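Local coordinates for pseudouridine synthase (Pyrococcus abyssi, PDB 2AUS), which probably isomerises uridine to pseudouridine in RNA as a Cbf5 enzyme of the TruB family, at residues W254-A259 with G273-N278. Sequence-based numbering, arbitrary orientation.
Sequences WIKDSA and GIVKLN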
ATOM      1  N   TRP A 254      13.591  26.599  35.398  1.00 33.89           N
ATOM      2  CA  TRP A 254      12.779  27.747  35.025  1.00 32.29           C
ATOM      3  C   TRP A 254      13.599  29.029  35.163  1.00 30.14           C
ATOM      4  O   TRP A 254      14.206  29.287  36.200  1.00 30.59           O
ATOM      5  CB  TRP A 254      11.533  27.788  35.914  1.00 31.67           C
ATOM      6  CG  TRP A 254      10.534  26.711  35.588  1.00 33.07           C
ATOM      7  CD1 TRP A 254       9.467  26.818  34.740  1.00 32.65           C
ATOM      8  CD2 TRP A 254      10.473  25.385  36.148  1.00 32.51           C
ATOM      9  NE1 TRP A 254       8.745  25.650  34.743  1.00 32.86           N
ATOM     10  CE2 TRP A 254       9.341  24.752  35.593  1.00 32.53           C
ATOM     11  CE3 TRP A 254      11.274  24.671  37.060  1.00 33.12           C
ATOM     12  CZ2 TRP A 254       8.965  23.434  35.931  1.00 33.87           C
ATOM     13  CZ3 TRP A 254      10.907  23.359  37.401  1.00 32.91           C
ATOM     14  CH2 TRP A 254       9.761  22.753  36.827  1.00 32.53           C
ATOM     15  N   ILE A 255      13.612  29.845  34.119  1.00 31.14           N
ATOM     16  CA  ILE A 255      14.422  31.050  34.160  1.00 31.10           C
ATOM     17  C   ILE A 255      13.694  32.370  34.022  1.00 33.53           C
ATOM     18  O   ILE A 255      12.555  32.429  33.550  1.00 34.22           O
ATOM     19  CB  ILE A 255      15.522  30.976  33.089  1.00 32.94           C
ATOM     20  CG1 ILE A 255      14.893  30.980  31.690  1.00 31.32           C
ATOM     21  CG2 ILE A 255      16.336  29.698  33.297  1.00 31.31           C
ATOM     22  CD1 ILE A 255      15.891  31.043  30.562  1.00 29.62           C
ATOM     23  N   LYS A 256      14.367  33.432  34.458  1.00 35.05           N
ATOM     24  CA  LYS A 256      13.823  34.784  34.401  1.00 38.03           C
ATOM     25  C   LYS A 256      13.645  35.205  32.956  1.00 36.81           C
ATOM     26  O   LYS A 256      14.320  34.681  32.071  1.00 36.22           O
ATOM     27  CB  LYS A 256      14.781  35.768  35.084  1.00 39.17           C
ATOM     28  CG  LYS A 256      15.180  35.381  36.482  1.00 42.53           C
ATOM     29  CD  LYS A 256      16.155  36.384  37.090  1.00 43.41           C
ATOM     30  CE  LYS A 256      16.624  35.908  38.459  1.00 46.57           C
ATOM     31  NZ  LYS A 256      17.487  36.910  39.153  1.00 50.53           N
ATOM     32  N   ASP A 257      12.740  36.152  32.721  1.00 38.23           N
ATOM     33  CA  ASP A 257      12.495  36.659  31.368  1.00 40.05           C
ATOM     34  C   ASP A 257      13.788  37.156  30.701  1.00 40.51           C
ATOM     35  O   ASP A 257      14.026  36.891  29.522  1.00 39.60           O
ATOM     36  CB  ASP A 257      11.482  37.807  31.400  1.00 40.93           C
ATOM     37  CG  ASP A 257      10.066  37.345  31.732  1.00 43.72           C
ATOM     38  OD1 ASP A 257       9.150  38.204  31.747  1.00 45.75           O
ATOM     39  OD2 ASP A 257       9.855  36.136  31.972  1.00 42.16           O
ATOM     40  N   SER A 258      14.618  37.874  31.452  1.00 40.66           N
ATOM     41  CA  SER A 258      15.872  38.402  30.900  1.00 43.26           C
ATOM     42  C   SER A 258      16.824  37.296  30.476  1.00 42.79           C
ATOM     43  O   SER A 258      17.543  37.436  29.486  1.00 44.44           O
ATOM     44  CB  SER A 258      16.573  39.307  31.915  1.00 44.30           C
ATOM     45  OG  SER A 258      16.913  38.589  33.088  1.00 46.53           O
ATOM     46  N   ALA A 259      16.834  36.197  31.226  1.00 40.60           N
ATOM     47  CA  ALA A 259      17.704  35.076  30.897  1.00 38.55           C
ATOM     48  C   ALA A 259      17.163  34.377  29.656  1.00 37.78           C
ATOM     49  O   ALA A 259      17.914  33.782  28.891  1.00 38.12           O
ATOM     50  CB  ALA A 259      17.782  34.107  32.063  1.00 38.27           C
ATOM     51  N   GLY A 273      20.289  33.483  36.286  1.00 42.98           N
ATOM     52  CA  GLY A 273      19.049  33.513  35.534  1.00 42.17           C
ATOM     53  C   GLY A 273      18.020  32.492  35.993  1.00 41.77           C
ATOM     54  O   GLY A 273      16.876  32.510  35.538  1.00 42.42           O
ATOM     55  N   ILE A 274      18.419  31.610  36.902  1.00 40.35           N
ATOM     56  CA  ILE A 274      17.530  30.566  37.405  1.00 39.71           C
ATOM     57  C   ILE A 274      16.554  31.048  38.478  1.00 39.76           C
ATOM     58  O   ILE A 274      16.947  31.688  39.448  1.00 41.49           O
ATOM     59  CB  ILE A 274      18.354  29.403  37.979  1.00 39.70           C
ATOM     60  CG1 ILE A 274      19.292  28.863  36.894  1.00 38.63           C
ATOM     61  CG2 ILE A 274      17.433  28.322  38.520  1.00 40.46           C
ATOM     62  CD1 ILE A 274      20.257  27.809  37.388  1.00 39.37           C
ATOM     63  N   VAL A 275      15.276  30.733  38.298  1.00 40.15           N
ATOM     64  CA  VAL A 275      14.251  31.120  39.262  1.00 38.70           C
ATOM     65  C   VAL A 275      13.944  29.927  40.172  1.00 38.81           C
ATOM     66  O   VAL A 275      13.931  30.048  41.394  1.00 37.98           O
ATOM     67  CB  VAL A 275      12.961  31.566  38.546  1.00 39.45           C
ATOM     68  CG1 VAL A 275      11.820  31.711  39.555  1.00 35.88           C
ATOM     69  CG2 VAL A 275      13.210  32.892  37.823  1.00 37.78           C
ATOM     70  N   LYS A 276      13.703  28.778  39.557  1.00 37.28           N
ATOM     71  CA  LYS A 276      13.405  27.558  40.289  1.00 37.97           C
ATOM     72  C   LYS A 276      13.793  26.381  39.398  1.00 37.67           C
ATOM     73  O   LYS A 276      13.931  26.536  38.179  1.00 35.87           O
ATOM     74  CB  LYS A 276      11.914  27.506  40.627  1.00 37.36           C
ATOM     75  CG  LYS A 276      11.023  27.648  39.415  1.00 37.13           C
ATOM     76  CD  LYS A 276       9.588  27.975  39.802  1.00 39.68           C
ATOM     77  CE  LYS A 276       8.719  28.088  38.566  1.00 40.71           C
ATOM     78  NZ  LYS A 276       7.323  28.443  38.917  1.00 44.96           N
ATOM     79  N   LEU A 277      13.973  25.211  40.004  1.00 37.25           N
ATOM     80  CA  LEU A 277      14.357  24.019  39.263  1.00 38.23           C
ATOM     81  C   LEU A 277      14.000  22.723  39.981  1.00 38.14           C
ATOM     82  O   LEU A 277      13.702  22.717  41.172  1.00 38.75           O
ATOM     83  CB  LEU A 277      15.863  24.021  38.954  1.00 38.63           C
ATOM     84  CG  LEU A 277      16.954  24.561  39.896  1.00 43.11           C
ATOM     85  CD1 LEU A 277      16.584  24.429  41.354  1.00 40.17           C
ATOM     86  CD2 LEU A 277      18.258  23.821  39.589  1.00 39.67           C
ATOM     87  N   ASN A 278      14.018  21.626  39.235  1.00 38.02           N
ATOM     88  CA  ASN A 278      13.716  20.322  39.800  1.00 38.62           C
ATOM     89  C   ASN A 278      14.890  19.846  40.637  1.00 41.07           C
ATOM     90  O   ASN A 278      16.047  20.203  40.380  1.00 40.11           O
ATOM     91  CB  ASN A 278      13.456  19.308  38.689  1.00 36.43           C
ATOM     92  CG  ASN A 278      12.082  19.443  38.091  1.00 37.37           C
ATOM     93  OD1 ASN A 278      11.903  19.263  36.891  1.00 39.02           O
ATOM     94  ND2 ASN A 278      11.092  19.752  38.928  1.00 38.43           N
TER
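W254 gives up more surface here than any other residue of the two segments, with K276 over one ring face and L277 CA and N278 ND2 at the ring edge. CG of W254 is anti to its carbonyl carbon, beside the backbone N (chi1 -72°), and the K276 chain crosses one ring face obliquely. K276 starts from the crowded position between N and carbonyl carbon (chi1 55°) and then runs extended, so that CE sits 3.7 Å from CG of W254, giving a CH-pi contact toward the rim of the indole. Its NZ continues over the same face, 5.0 Å from the centroid of the five-membered ring of W254 and only 11° off the ring normal, the geometry of a cation-pi pair. At the ring edge the N278 amide stands nearly perpendicular, with ND2 3.9 Å from CH2 of W254; its hydrogen bonds go to E17 O through ND2 and to K252 N through OD1. The indole NE1 hydrogen-bonds to D294 OD1.

Strands 252-255 and 274-278 are antiparallel neighbours in the sheet of the PUA domain, commonly an RNA-binding module, and strand 18-20 flanks 274-278 on its other edge. Their pairing carries a classic beta bulge: V275 and K276 both face W254. Accordingly, W254 O takes a 2.8 Å bond from V275 N and a weak one from K276 N, while W254 N donates to K276 O at 2.8 Å. One residue later the register has shifted, and I255 stands opposite I274.

G273 marks the end of the pairing. Its O accepts K256 N at 2.9 Å, nearly along the C=O axis, just where K256 occupies the N-cap position of helix 257-264. A CB on G273 would fall 2.7 Å from A259 CB, a clash. Nearby, K256 CG presses on V275 CG2 at a tight 3.4 Å.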